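Side-chain contacts in NADPH-ferredoxin reductase FprA (Mycobacterium tuberculosis, PDB 1LQT), which probably transfers electrons between NADPH and ferredoxin by way of its bound FAD, and may supply P450 systems: residues G12-F17 and Y355-I360; A35-E40 and E95-V100. One frame throughout, in Å; residues are numbered along the deposited sequence.

Interaction 1 of 2, residues G12-F17 and Y355-I360; sequences GPSAFF and YVVGWI. With FAD (flavin-adenine dinucleotide), chain H.
FAD O1P is gripped twice by Ser14, whose hydroxyl OG donates to it over 2.7 Å and whose backbone N donates over 3.0 Å with an N-H...O angle of 151°. The second oxygen of the same phosphate, FAD O2P, accepts from Trp359 N at 2.8 Å, so the 12-17 and 355-360 segments hold one phosphate between them. Ser14 OG sits between its own N and carbonyl carbon (chi1 71°), a rotation that brings hydroxyl and amide to the same oxygen. On the protein side, Val357 CG2 lies against Ser14 OG at 3.4 Å, while Ser14 CB presses on Gly358 CA at 3.4 Å, tight for two carbons; the bare CA of Gly358, at positive phi (78°), lets the serine come this near. The Trp359 indole spreads one face over the ribityl chain, with FAD C5' 3.7 Å above its plane toward the rim. Gly12 and Ala15 fit the Rossmann-type GxGxxA pattern, and the start of helix 13-28, with Gly12 as N-cap, probably helps stabilise the phosphate charge. Gly358 is at the N-cap position of helix 359-362 just after strand 354-356, which pairs with strand 99-102, and Val357 also touches Thr378 of helix 370-391.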
ATOM      1  N   GLY A  12     -10.366  -0.830   1.704  1.00  8.45           N
ATOM      2  CA  GLY A  12      -9.504   0.308   1.508  1.00  8.42           C
ATOM      3  C   GLY A  12     -10.200   1.413   0.738  1.00  8.44           C
ATOM      4  O   GLY A  12     -11.411   1.414   0.541  1.00  8.55           O
ATOM      5  N   PRO A  13      -9.423   2.412   0.304  1.00  8.50           N
ATOM      6  CA  PRO A  13     -10.001   3.541  -0.424  1.00  9.52           C
ATOM      7  C   PRO A  13     -10.842   3.160  -1.619  1.00  8.92           C
ATOM      8  O   PRO A  13     -11.917   3.712  -1.791  1.00  8.92           O
ATOM      9  CB  PRO A  13      -8.762   4.359  -0.815  1.00  9.98           C
ATOM     10  CG  PRO A  13      -7.763   4.030   0.165  1.00 10.42           C
ATOM     11  CD  PRO A  13      -7.971   2.589   0.549  1.00  9.03           C
ATOM     12  N   SER A  14     -10.373   2.285  -2.487  1.00  8.81           N
ATOM     13  CA  SER A  14     -11.150   1.987  -3.683  1.00  8.59           C
ATOM     14  C   SER A  14     -12.496   1.354  -3.322  1.00  8.46           C
ATOM     15  O   SER A  14     -13.505   1.685  -3.928  1.00  8.90           O
ATOM     16  CB  SER A  14     -10.351   1.148  -4.683  1.00  9.19           C
ATOM     17  OG  SER A  14     -10.137  -0.182  -4.279  1.00  8.70           O
ATOM     18  N   ALA A  15     -12.502   0.493  -2.319  1.00  8.40           N
ATOM     19  CA  ALA A  15     -13.737  -0.099  -1.819  1.00  8.50           C
ATOM     20  C   ALA A  15     -14.705   0.959  -1.317  1.00  8.24           C
ATOM     21  O   ALA A  15     -15.892   0.929  -1.628  1.00  9.00           O
ATOM     22  CB  ALA A  15     -13.417  -1.078  -0.722  1.00  8.57           C
ATOM     23  N   PHE A  16     -14.202   1.877  -0.492  1.00  8.86           N
ATOM     24  CA  PHE A  16     -15.073   2.907   0.069  1.00  9.15           C
ATOM     25  C   PHE A  16     -15.546   3.923  -0.934  1.00  9.33           C
ATOM     26  O   PHE A  16     -16.691   4.406  -0.851  1.00  9.49           O
ATOM     27  CB  PHE A  16     -14.438   3.574   1.294  1.00  9.17           C
ATOM     28  CG  PHE A  16     -14.753   2.842   2.547  1.00  9.16           C
ATOM     29  CD1 PHE A  16     -16.012   2.979   3.121  1.00 10.88           C
ATOM     30  CD2 PHE A  16     -13.834   1.999   3.162  1.00  9.58           C
ATOM     31  CE1 PHE A  16     -16.336   2.282   4.270  1.00 10.86           C
ATOM     32  CE2 PHE A  16     -14.185   1.305   4.290  1.00 10.36           C
ATOM     33  CZ  PHE A  16     -15.423   1.440   4.830  1.00 10.49           C
ATOM     34  N   PHE A  17     -14.712   4.252  -1.919  1.00  9.50           N
ATOM     35  CA  PHE A  17     -15.165   5.125  -2.984  1.00 10.05           C
ATOM     36  C   PHE A  17     -16.233   4.418  -3.829  1.00  9.41           C
ATOM     37  O   PHE A  17     -17.242   5.023  -4.199  1.00 10.00           O
ATOM     38  CB  PHE A  17     -13.997   5.599  -3.846  1.00 10.69           C
ATOM     39  CG  PHE A  17     -13.029   6.555  -3.128  1.00 11.15           C
ATOM     40  CD1 PHE A  17     -13.459   7.603  -2.354  1.00 14.46           C
ATOM     41  CD2 PHE A  17     -11.671   6.399  -3.296  1.00 11.39           C
ATOM     42  CE1 PHE A  17     -12.560   8.435  -1.745  1.00 15.41           C
ATOM     43  CE2 PHE A  17     -10.787   7.269  -2.684  1.00 12.44           C
ATOM     44  CZ  PHE A  17     -11.235   8.265  -1.935  1.00 14.67           C
ATOM     45  N   TYR A 355     -16.381  -7.236 -10.780  1.00  9.85           N
ATOM     46  CA  TYR A 355     -15.705  -6.022 -11.138  1.00  9.57           C
ATOM     47  C   TYR A 355     -14.468  -5.866 -10.287  1.00  9.29           C
ATOM     48  O   TYR A 355     -14.300  -6.542  -9.273  1.00  9.13           O
ATOM     49  CB  TYR A 355     -16.645  -4.815 -10.931  1.00  9.86           C
ATOM     50  CG  TYR A 355     -17.868  -4.898 -11.814  1.00 10.93           C
ATOM     51  CD1 TYR A 355     -18.971  -5.652 -11.443  1.00 11.66           C
ATOM     52  CD2 TYR A 355     -17.894  -4.242 -13.035  1.00 11.06           C
ATOM     53  CE1 TYR A 355     -20.062  -5.772 -12.281  1.00 11.74           C
ATOM     54  CE2 TYR A 355     -18.986  -4.380 -13.887  1.00 11.41           C
ATOM     55  CZ  TYR A 355     -20.062  -5.139 -13.499  1.00 11.76           C
ATOM     56  OH  TYR A 355     -21.144  -5.268 -14.347  1.00 13.11           O
ATOM     57  N   VAL A 356     -13.625  -4.931 -10.679  1.00  9.72           N
ATOM     58  CA  VAL A 356     -12.445  -4.546  -9.928  1.00  9.53           C
ATOM     59  C   VAL A 356     -12.338  -3.034  -9.857  1.00  9.47           C
ATOM     60  O   VAL A 356     -12.744  -2.325 -10.765  1.00 11.22           O
ATOM     61  CB  VAL A 356     -11.147  -5.126 -10.539  1.00 10.09           C
ATOM     62  CG1 VAL A 356     -11.004  -6.588 -10.195  1.00 10.80           C
ATOM     63  CG2 VAL A 356     -11.066  -4.909 -12.046  1.00 11.63           C
ATOM     64  N   VAL A 357     -11.753  -2.554  -8.760  1.00  9.62           N
ATOM     65  CA  VAL A 357     -11.391  -1.169  -8.556  1.00  9.57           C
ATOM     66  C   VAL A 357     -10.043  -1.139  -7.855  1.00  9.19           C
ATOM     67  O   VAL A 357      -9.630  -2.104  -7.233  1.00  9.35           O
ATOM     68  CB  VAL A 357     -12.437  -0.380  -7.710  1.00  9.86           C
ATOM     69  CG1 VAL A 357     -13.770  -0.288  -8.478  1.00 10.84           C
ATOM     70  CG2 VAL A 357     -12.618  -1.034  -6.365  1.00 10.03           C
ATOM     71  N   GLY A 358      -9.392   0.008  -7.919  1.00  9.39           N
ATOM     72  CA  GLY A 358      -8.188   0.230  -7.142  1.00  8.94           C
ATOM     73  C   GLY A 358      -6.965  -0.417  -7.744  1.00  8.70           C
ATOM     74  O   GLY A 358      -6.886  -0.709  -8.936  1.00  9.39           O
ATOM     75  N   TRP A 359      -5.984  -0.641  -6.885  1.00  8.78           N
ATOM     76  CA  TRP A 359      -4.713  -1.199  -7.319  1.00  8.93           C
ATOM     77  C   TRP A 359      -4.797  -2.576  -7.965  1.00  9.21           C
ATOM     78  O   TRP A 359      -3.955  -2.881  -8.788  1.00  9.51           O
ATOM     79  CB  TRP A 359      -3.733  -1.174  -6.143  1.00  9.18           C
ATOM     80  CG  TRP A 359      -3.207   0.196  -5.852  1.00  9.04           C
ATOM     81  CD1 TRP A 359      -3.630   1.372  -6.373  1.00  9.78           C
ATOM     82  CD2 TRP A 359      -2.091   0.502  -5.025  1.00  9.64           C
ATOM     83  NE1 TRP A 359      -2.842   2.403  -5.924  1.00 10.53           N
ATOM     84  CE2 TRP A 359      -1.871   1.884  -5.115  1.00  9.87           C
ATOM     85  CE3 TRP A 359      -1.216  -0.269  -4.247  1.00 10.59           C
ATOM     86  CZ2 TRP A 359      -0.820   2.502  -4.472  1.00 10.85           C
ATOM     87  CZ3 TRP A 359      -0.144   0.371  -3.616  1.00 10.90           C
ATOM     88  CH2 TRP A 359       0.028   1.734  -3.747  1.00 10.30           C
ATOM     89  N   ILE A 360      -5.776  -3.402  -7.616  1.00  9.53           N
ATOM     90  CA  ILE A 360      -5.884  -4.676  -8.277  1.00  9.66           C
ATOM     91  C   ILE A 360      -6.333  -4.522  -9.746  1.00  9.75           C
ATOM     92  O   ILE A 360      -6.089  -5.404 -10.556  1.00 11.33           O
ATOM     93  CB  ILE A 360      -6.812  -5.647  -7.493  1.00  9.64           C
ATOM     94  CG1 ILE A 360      -6.568  -7.104  -7.952  1.00  9.87           C
ATOM     95  CG2 ILE A 360      -8.282  -5.284  -7.631  1.00  9.84           C
ATOM     96  CD1 ILE A 360      -5.165  -7.673  -7.699  1.00 10.49           C
TER
HETATM   97  PA  FAD H2457      -5.772  -1.188  -0.311  1.00  8.02           P
HETATM   98  O1A FAD H2457      -4.570  -2.043  -0.285  1.00  8.20           O
HETATM   99  O2A FAD H2457      -5.773   0.114   0.402  1.00  7.84           O
HETATM  100  O5B FAD H2457      -7.008  -2.022   0.269  1.00  7.94           O
HETATM  101  C5B FAD H2457      -7.174  -3.398  -0.091  1.00  7.87           C
HETATM  102  C4B FAD H2457      -8.010  -4.036   1.012  1.00  7.90           C
HETATM  103  O4B FAD H2457      -8.431  -5.311   0.533  1.00  8.01           O
HETATM  104  C3B FAD H2457      -7.242  -4.279   2.317  1.00  8.20           C
HETATM  105  O3B FAD H2457      -7.957  -3.836   3.447  1.00  8.05           O
HETATM  106  C2B FAD H2457      -7.027  -5.769   2.302  1.00  8.02           C
HETATM  107  O2B FAD H2457      -6.837  -6.374   3.561  1.00  7.90           O
HETATM  108  C1B FAD H2457      -8.289  -6.254   1.577  1.00  7.97           C
HETATM  109  N9A FAD H2457      -8.180  -7.579   0.981  1.00  8.30           N
HETATM  110  C8A FAD H2457      -7.160  -8.031   0.189  1.00  8.30           C
HETATM  111  N7A FAD H2457      -7.359  -9.279  -0.215  1.00  9.15           N
HETATM  112  C5A FAD H2457      -8.550  -9.656   0.376  0.50  8.27           C
HETATM  113  C6A FAD H2457      -9.263 -10.856   0.331  1.00  9.63           C
HETATM  114  N6A FAD H2457      -8.899 -11.910  -0.383  1.00 10.73           N
HETATM  115  N1A FAD H2457     -10.432 -10.902   1.029  1.00  9.12           N
HETATM  116  C2A FAD H2457     -10.847  -9.805   1.718  1.00  8.79           C
HETATM  117  N3A FAD H2457     -10.216  -8.626   1.798  1.00  8.93           N
HETATM  118  C4A FAD H2457      -9.071  -8.602   1.109  0.50  8.33           C
HETATM  119  N1  FAD H2457      -1.439   7.532  -0.690  1.00 10.26           N
HETATM  120  C2  FAD H2457      -1.590   8.820  -0.271  1.00 10.74           C
HETATM  121  O2  FAD H2457      -2.428   9.549  -0.767  1.00 11.76           O
HETATM  122  N3  FAD H2457      -0.750   9.303   0.720  1.00 11.52           N
HETATM  123  C4  FAD H2457       0.176   8.543   1.374  1.00 10.61           C
HETATM  124  O4  FAD H2457       0.877   9.030   2.289  1.00 12.30           O
HETATM  125  C4X FAD H2457       0.289   7.207   0.974  0.50  9.92           C
HETATM  126  N5  FAD H2457       1.183   6.365   1.599  1.00 10.25           N
HETATM  127  C5X FAD H2457       1.311   5.070   1.169  0.50  9.73           C
HETATM  128  C6  FAD H2457       2.221   4.235   1.769  1.00  9.61           C
HETATM  129  C7  FAD H2457       2.442   2.944   1.324  1.00  9.98           C
HETATM  130  C7M FAD H2457       3.436   2.059   2.024  1.00 10.88           C
HETATM  131  C8  FAD H2457       1.680   2.476   0.246  1.00  9.28           C
HETATM  132  C8M FAD H2457       1.893   1.090  -0.297  1.00 10.11           C
HETATM  133  C9  FAD H2457       0.736   3.302  -0.360  1.00  9.60           C
HETATM  134  C9A FAD H2457       0.538   4.601   0.087  1.00  9.46           C
HETATM  135  N10 FAD H2457      -0.389   5.455  -0.521  1.00  9.41           N
HETATM  136  C10 FAD H2457      -0.532   6.743  -0.068  1.00  9.50           C
HETATM  137  C1' FAD H2457      -1.273   4.995  -1.631  1.00  9.49           C
HETATM  138  C2' FAD H2457      -2.568   4.385  -1.096  1.00  9.15           C
HETATM  139  O2' FAD H2457      -2.239   3.504  -0.052  1.00  9.52           O
HETATM  140  C3' FAD H2457      -3.290   3.629  -2.227  1.00  8.77           C
HETATM  141  O3' FAD H2457      -3.656   4.519  -3.277  1.00  9.65           O
HETATM  142  C4' FAD H2457      -4.619   2.982  -1.836  1.00  8.31           C
HETATM  143  O4' FAD H2457      -4.591   2.502  -0.495  1.00  8.62           O
HETATM  144  C5' FAD H2457      -4.958   1.838  -2.792  1.00  8.25           C
HETATM  145  O5' FAD H2457      -6.300   1.460  -2.459  1.00  7.96           O
HETATM  146  P   FAD H2457      -6.932   0.034  -2.754  1.00  8.33           P
HETATM  147  O1P FAD H2457      -8.321   0.151  -2.254  1.00  8.04           O
HETATM  148  O2P FAD H2457      -6.734  -0.414  -4.165  1.00  8.59           O
HETATM  149  O3P FAD H2457      -6.105  -1.003  -1.886  1.00  7.88           O

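Interaction 2 of 2, residues A35-E40 and E95-V100; sequences AVDMLE and ERYDAV. With FAD (flavin-adenine dinucleotide), chain H.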
ATOM      1  N   ALA A  35     -27.952  -1.985  -1.553  1.00 13.29           N
ATOM      2  CA  ALA A  35     -27.487  -2.546  -0.283  1.00 13.16           C
ATOM      3  C   ALA A  35     -26.050  -2.962  -0.572  1.00 12.17           C
ATOM      4  O   ALA A  35     -25.798  -3.656  -1.551  1.00 13.83           O
ATOM      5  CB  ALA A  35     -28.313  -3.737   0.122  1.00 14.42           C
ATOM      6  N   VAL A  36     -25.128  -2.572   0.294  1.00 11.71           N
ATOM      7  CA  VAL A  36     -23.709  -2.859   0.134  1.00 11.09           C
ATOM      8  C   VAL A  36     -23.165  -3.610   1.339  1.00 10.51           C
ATOM      9  O   VAL A  36     -23.280  -3.132   2.457  1.00 10.97           O
ATOM     10  CB  VAL A  36     -22.939  -1.530  -0.022  1.00 11.75           C
ATOM     11  CG1 VAL A  36     -21.416  -1.771  -0.062  1.00 12.76           C
ATOM     12  CG2 VAL A  36     -23.412  -0.760  -1.218  1.00 13.86           C
ATOM     13  N   ASP A  37     -22.597  -4.786   1.109  1.00 10.49           N
ATOM     14  CA  ASP A  37     -21.896  -5.574   2.111  1.00 10.38           C
ATOM     15  C   ASP A  37     -20.426  -5.557   1.745  1.00 10.16           C
ATOM     16  O   ASP A  37     -20.042  -5.926   0.644  1.00 11.16           O
ATOM     17  CB  ASP A  37     -22.386  -7.018   2.116  1.00 10.80           C
ATOM     18  CG  ASP A  37     -23.750  -7.203   2.734  1.00 10.77           C
ATOM     19  OD1 ASP A  37     -24.222  -6.282   3.422  1.00 11.88           O
ATOM     20  OD2 ASP A  37     -24.346  -8.281   2.537  1.00 12.61           O
ATOM     21  N   MET A  38     -19.604  -5.136   2.685  1.00  9.84           N
ATOM     22  CA  MET A  38     -18.169  -5.043   2.514  1.00  8.95           C
ATOM     23  C   MET A  38     -17.498  -6.111   3.335  1.00  8.93           C
ATOM     24  O   MET A  38     -17.698  -6.178   4.542  1.00 10.18           O
ATOM     25  CB  MET A  38     -17.725  -3.652   2.943  1.00  9.99           C
ATOM     26  CG  MET A  38     -16.271  -3.410   2.763  1.00 10.68           C
ATOM     27  SD  MET A  38     -15.787  -1.697   3.164  1.00 11.57           S
ATOM     28  CE  MET A  38     -16.350  -0.792   1.788  1.00 12.60           C
ATOM     29  N   LEU A  39     -16.734  -6.971   2.670  1.00  8.82           N
ATOM     30  CA  LEU A  39     -16.039  -8.091   3.275  1.00  8.92           C
ATOM     31  C   LEU A  39     -14.564  -7.808   3.288  1.00  9.29           C
ATOM     32  O   LEU A  39     -13.978  -7.574   2.248  1.00 11.89           O
ATOM     33  CB  LEU A  39     -16.270  -9.357   2.426  1.00 10.11           C
ATOM     34  CG  LEU A  39     -17.735  -9.689   2.117  1.00 14.14           C
ATOM     35  CD1 LEU A  39     -17.773 -11.080   1.435  1.00 16.15           C
ATOM     36  CD2 LEU A  39     -18.653  -9.585   3.215  1.00 15.84           C
ATOM     37  N   GLU A  40     -13.952  -7.870   4.449  1.00  8.99           N
ATOM     38  CA  GLU A  40     -12.563  -7.480   4.631  1.00  8.60           C
ATOM     39  C   GLU A  40     -11.800  -8.581   5.334  1.00  7.93           C
ATOM     40  O   GLU A  40     -12.220  -9.103   6.357  1.00  8.53           O
ATOM     41  CB  GLU A  40     -12.502  -6.197   5.450  1.00  8.60           C
ATOM     42  CG  GLU A  40     -11.125  -5.855   6.034  1.00  8.02           C
ATOM     43  CD  GLU A  40     -10.033  -5.692   4.993  1.00  8.00           C
ATOM     44  OE1 GLU A  40     -10.284  -5.003   3.983  1.00  8.19           O
ATOM     45  OE2 GLU A  40      -8.935  -6.258   5.213  1.00  8.38           O
ATOM     46  N   GLU A  95     -23.195 -15.795  -6.718  1.00 15.45           N
ATOM     47  CA  GLU A  95     -24.549 -16.372  -6.644  1.00 16.04           C
ATOM     48  C   GLU A  95     -25.419 -15.589  -5.664  1.00 15.18           C
ATOM     49  O   GLU A  95     -26.638 -15.577  -5.793  1.00 17.27           O
ATOM     50  CB  GLU A  95     -24.523 -17.816  -6.132  1.00 17.15           C
ATOM     51  CG  GLU A  95     -23.807 -18.847  -6.979  1.00 19.73           C
ATOM     52  CD  GLU A  95     -24.412 -19.147  -8.330  1.00 22.11           C
ATOM     53  OE1 GLU A  95     -25.436 -18.518  -8.694  1.00 21.60           O
ATOM     54  OE2 GLU A  95     -23.830 -20.049  -9.042  1.00 25.19           O
ATOM     55  N   ARG A  96     -24.809 -14.962  -4.665  1.00 13.79           N
ATOM     56  CA  ARG A  96     -25.553 -14.321  -3.613  1.00 14.11           C
ATOM     57  C   ARG A  96     -25.747 -12.827  -3.725  1.00 13.39           C
ATOM     58  O   ARG A  96     -26.478 -12.239  -2.932  1.00 14.97           O
ATOM     59  CB  ARG A  96     -24.888 -14.631  -2.286  1.00 14.39           C
ATOM     60  CG  ARG A  96     -25.134 -16.009  -1.847  1.00 15.91           C
ATOM     61  CD  ARG A  96     -24.329 -16.331  -0.667  1.00 16.41           C
ATOM     62  NE  ARG A  96     -24.681 -17.622  -0.157  1.00 20.01           N
ATOM     63  CZ  ARG A  96     -24.216 -18.744  -0.616  1.00 17.03           C
ATOM     64  NH1 ARG A  96     -23.346 -18.761  -1.633  1.00 18.54           N
ATOM     65  NH2 ARG A  96     -24.670 -19.860  -0.075  1.00 20.88           N
ATOM     66  N   TYR A  97     -25.074 -12.200  -4.677  1.00 12.27           N
ATOM     67  CA  TYR A  97     -25.138 -10.785  -4.868  1.00 11.75           C
ATOM     68  C   TYR A  97     -25.404 -10.494  -6.321  1.00 11.40           C
ATOM     69  O   TYR A  97     -25.046 -11.283  -7.194  1.00 12.71           O
ATOM     70  CB  TYR A  97     -23.806 -10.149  -4.415  1.00 11.05           C
ATOM     71  CG  TYR A  97     -23.606 -10.174  -2.920  1.00 11.11           C
ATOM     72  CD1 TYR A  97     -23.003 -11.250  -2.290  1.00 11.21           C
ATOM     73  CD2 TYR A  97     -24.067  -9.138  -2.134  1.00 10.78           C
ATOM     74  CE1 TYR A  97     -22.845 -11.271  -0.937  1.00 12.04           C
ATOM     75  CE2 TYR A  97     -23.907  -9.151  -0.764  1.00 11.59           C
ATOM     76  CZ  TYR A  97     -23.307 -10.214  -0.163  1.00 12.08           C
ATOM     77  OH  TYR A  97     -23.106 -10.248   1.199  1.00 13.74           O
ATOM     78  N   ASP A  98     -26.047  -9.366  -6.584  1.00 11.52           N
ATOM     79  CA  ASP A  98     -26.230  -8.916  -7.960  1.00 11.63           C
ATOM     80  C   ASP A  98     -24.914  -8.631  -8.656  1.00 11.32           C
ATOM     81  O   ASP A  98     -24.763  -8.910  -9.842  1.00 12.57           O
ATOM     82  CB  ASP A  98     -27.147  -7.708  -8.015  1.00 12.01           C
ATOM     83  CG  ASP A  98     -28.561  -8.049  -7.589  1.00 11.97           C
ATOM     84  OD1 ASP A  98     -28.958  -7.610  -6.486  1.00 13.34           O
ATOM     85  OD2 ASP A  98     -29.263  -8.754  -8.322  1.00 14.30           O
ATOM     86  N   ALA A  99     -23.966  -8.062  -7.911  1.00 11.39           N
ATOM     87  CA  ALA A  99     -22.628  -7.822  -8.444  1.00 10.69           C
ATOM     88  C   ALA A  99     -21.655  -7.836  -7.285  1.00  9.99           C
ATOM     89  O   ALA A  99     -22.031  -7.612  -6.141  1.00  9.93           O
ATOM     90  CB  ALA A  99     -22.574  -6.518  -9.165  1.00 11.74           C
ATOM     91  N   VAL A 100     -20.387  -8.101  -7.624  1.00  9.92           N
ATOM     92  CA  VAL A 100     -19.318  -8.178  -6.652  1.00  9.61           C
ATOM     93  C   VAL A 100     -18.182  -7.323  -7.185  1.00  9.90           C
ATOM     94  O   VAL A 100     -17.788  -7.448  -8.330  1.00 10.76           O
ATOM     95  CB  VAL A 100     -18.835  -9.619  -6.449  1.00 10.62           C
ATOM     96  CG1 VAL A 100     -17.836  -9.691  -5.308  1.00 10.64           C
ATOM     97  CG2 VAL A 100     -20.020 -10.593  -6.195  1.00 11.44           C
TER
HETATM   98  PA  FAD H2457      -5.772  -1.188  -0.311  1.00  8.02           P
HETATM   99  O1A FAD H2457      -4.570  -2.043  -0.285  1.00  8.20           O
HETATM  100  O2A FAD H2457      -5.773   0.114   0.402  1.00  7.84           O
HETATM  101  O5B FAD H2457      -7.008  -2.022   0.269  1.00  7.94           O
HETATM  102  C5B FAD H2457      -7.174  -3.398  -0.091  1.00  7.87           C
HETATM  103  C4B FAD H2457      -8.010  -4.036   1.012  1.00  7.90           C
HETATM  104  O4B FAD H2457      -8.431  -5.311   0.533  1.00  8.01           O
HETATM  105  C3B FAD H2457      -7.242  -4.279   2.317  1.00  8.20           C
HETATM  106  O3B FAD H2457      -7.957  -3.836   3.447  1.00  8.05           O
HETATM  107  C2B FAD H2457      -7.027  -5.769   2.302  1.00  8.02           C
HETATM  108  O2B FAD H2457      -6.837  -6.374   3.561  1.00  7.90           O
HETATM  109  C1B FAD H2457      -8.289  -6.254   1.577  1.00  7.97           C
HETATM  110  N9A FAD H2457      -8.180  -7.579   0.981  1.00  8.30           N
HETATM  111  C8A FAD H2457      -7.160  -8.031   0.189  1.00  8.30           C
HETATM  112  N7A FAD H2457      -7.359  -9.279  -0.215  1.00  9.15           N
HETATM  113  C5A FAD H2457      -8.550  -9.656   0.376  0.50  8.27           C
HETATM  114  C6A FAD H2457      -9.263 -10.856   0.331  1.00  9.63           C
HETATM  115  N6A FAD H2457      -8.899 -11.910  -0.383  1.00 10.73           N
HETATM  116  N1A FAD H2457     -10.432 -10.902   1.029  1.00  9.12           N
HETATM  117  C2A FAD H2457     -10.847  -9.805   1.718  1.00  8.79           C
HETATM  118  N3A FAD H2457     -10.216  -8.626   1.798  1.00  8.93           N
HETATM  119  C4A FAD H2457      -9.071  -8.602   1.109  0.50  8.33           C
HETATM  120  N1  FAD H2457      -1.439   7.532  -0.690  1.00 10.26           N
HETATM  121  C2  FAD H2457      -1.590   8.820  -0.271  1.00 10.74           C
HETATM  122  O2  FAD H2457      -2.428   9.549  -0.767  1.00 11.76           O
HETATM  123  N3  FAD H2457      -0.750   9.303   0.720  1.00 11.52           N
HETATM  124  C4  FAD H2457       0.176   8.543   1.374  1.00 10.61           C
HETATM  125  O4  FAD H2457       0.877   9.030   2.289  1.00 12.30           O
HETATM  126  C4X FAD H2457       0.289   7.207   0.974  0.50  9.92           C
HETATM  127  N5  FAD H2457       1.183   6.365   1.599  1.00 10.25           N
HETATM  128  C5X FAD H2457       1.311   5.070   1.169  0.50  9.73           C
HETATM  129  C6  FAD H2457       2.221   4.235   1.769  1.00  9.61           C
HETATM  130  C7  FAD H2457       2.442   2.944   1.324  1.00  9.98           C
HETATM  131  C7M FAD H2457       3.436   2.059   2.024  1.00 10.88           C
HETATM  132  C8  FAD H2457       1.680   2.476   0.246  1.00  9.28           C
HETATM  133  C8M FAD H2457       1.893   1.090  -0.297  1.00 10.11           C
HETATM  134  C9  FAD H2457       0.736   3.302  -0.360  1.00  9.60           C
HETATM  135  C9A FAD H2457       0.538   4.601   0.087  1.00  9.46           C
HETATM  136  N10 FAD H2457      -0.389   5.455  -0.521  1.00  9.41           N
HETATM  137  C10 FAD H2457      -0.532   6.743  -0.068  1.00  9.50           C
HETATM  138  C1' FAD H2457      -1.273   4.995  -1.631  1.00  9.49           C
HETATM  139  C2' FAD H2457      -2.568   4.385  -1.096  1.00  9.15           C
HETATM  140  O2' FAD H2457      -2.239   3.504  -0.052  1.00  9.52           O
HETATM  141  C3' FAD H2457      -3.290   3.629  -2.227  1.00  8.77           C
HETATM  142  O3' FAD H2457      -3.656   4.519  -3.277  1.00  9.65           O
HETATM  143  C4' FAD H2457      -4.619   2.982  -1.836  1.00  8.31           C
HETATM  144  O4' FAD H2457      -4.591   2.502  -0.495  1.00  8.62           O
HETATM  145  C5' FAD H2457      -4.958   1.838  -2.792  1.00  8.25           C
HETATM  146  O5' FAD H2457      -6.300   1.460  -2.459  1.00  7.96           O
HETATM  147  P   FAD H2457      -6.932   0.034  -2.754  1.00  8.33           P
HETATM  148  O1P FAD H2457      -8.321   0.151  -2.254  1.00  8.04           O
HETATM  149  O2P FAD H2457      -6.734  -0.414  -4.165  1.00  8.59           O
HETATM  150  O3P FAD H2457      -6.105  -1.003  -1.886  1.00  7.88           O
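Tyr97 and Asp37 meet at about a right angle: the carboxylate plane is turned 83° from the phenol ring, and Asp37 OD2 lies at the ring's edge, in its plane. Tyr97 OH donates to Asp37 OD2 over 2.7 Å, and Asp37 OD2 receives it on its anti lone pair, the one facing away from OD1. The approach also brings Asp37 OD2 to 3.4 Å from Tyr97 CE2, and Asp37 CB to 3.4 Å from Tyr97 OH, so the phenol end lies alongside the aspartate's first carbon as well as its acid group. With CG anti to the carbonyl carbon (chi1 -71°), the Tyr97 ring reaches from the turn after helix 90-96 to strand 34-40, although Tyr97 CA and Asp37 CA are 9.3 Å apart. Asp37 OD1 forms a salt bridge with Arg77, so the buried acid has a partner on each oxygen. The two segments belong to the Rossmann-like FAD-binding fold, in which strand 4-9 lies between strands 34-40 and 99-102; the Tyr97 side chain passes over this central strand and touches Ala7. Farther along the 35-40 segment, Glu40 makes the acid-to-ribose contact familiar from such folds. Its chain bends at chi2 (59°), and its two oxygens take the adenosine ribose hydroxyls separately: FAD O3B donates to Glu40 OE1 at 2.7 Å and FAD O2B to Glu40 OE2 at 2.7 Å. Ser11 and Leu42 N also bond to this carboxylate, helping to fix its rotation.

Overall arrangement
The two contacts have centres about 14 Å apart and share one mixed sheet, in which strand 354-356 is at an edge beside 99-102, followed by 4-9 and 34-40. Along the chain the order is 12-17, 35-40, 95-100, 355-360, so both segments of interaction 2 fall between those of interaction 1. They touch directly: Tyr355 N probably hydrogen-bonds to Val100 O (2.8 Å), and Phe16 CZ packs on Met38 SD (3.6 Å) between the successive helix 13-28 and strand 34-40. Interaction 1 holds the ribityl-side phosphate of FAD and interaction 2 its adenosine ribose, so early and late parts of the sequence together build one cofactor site.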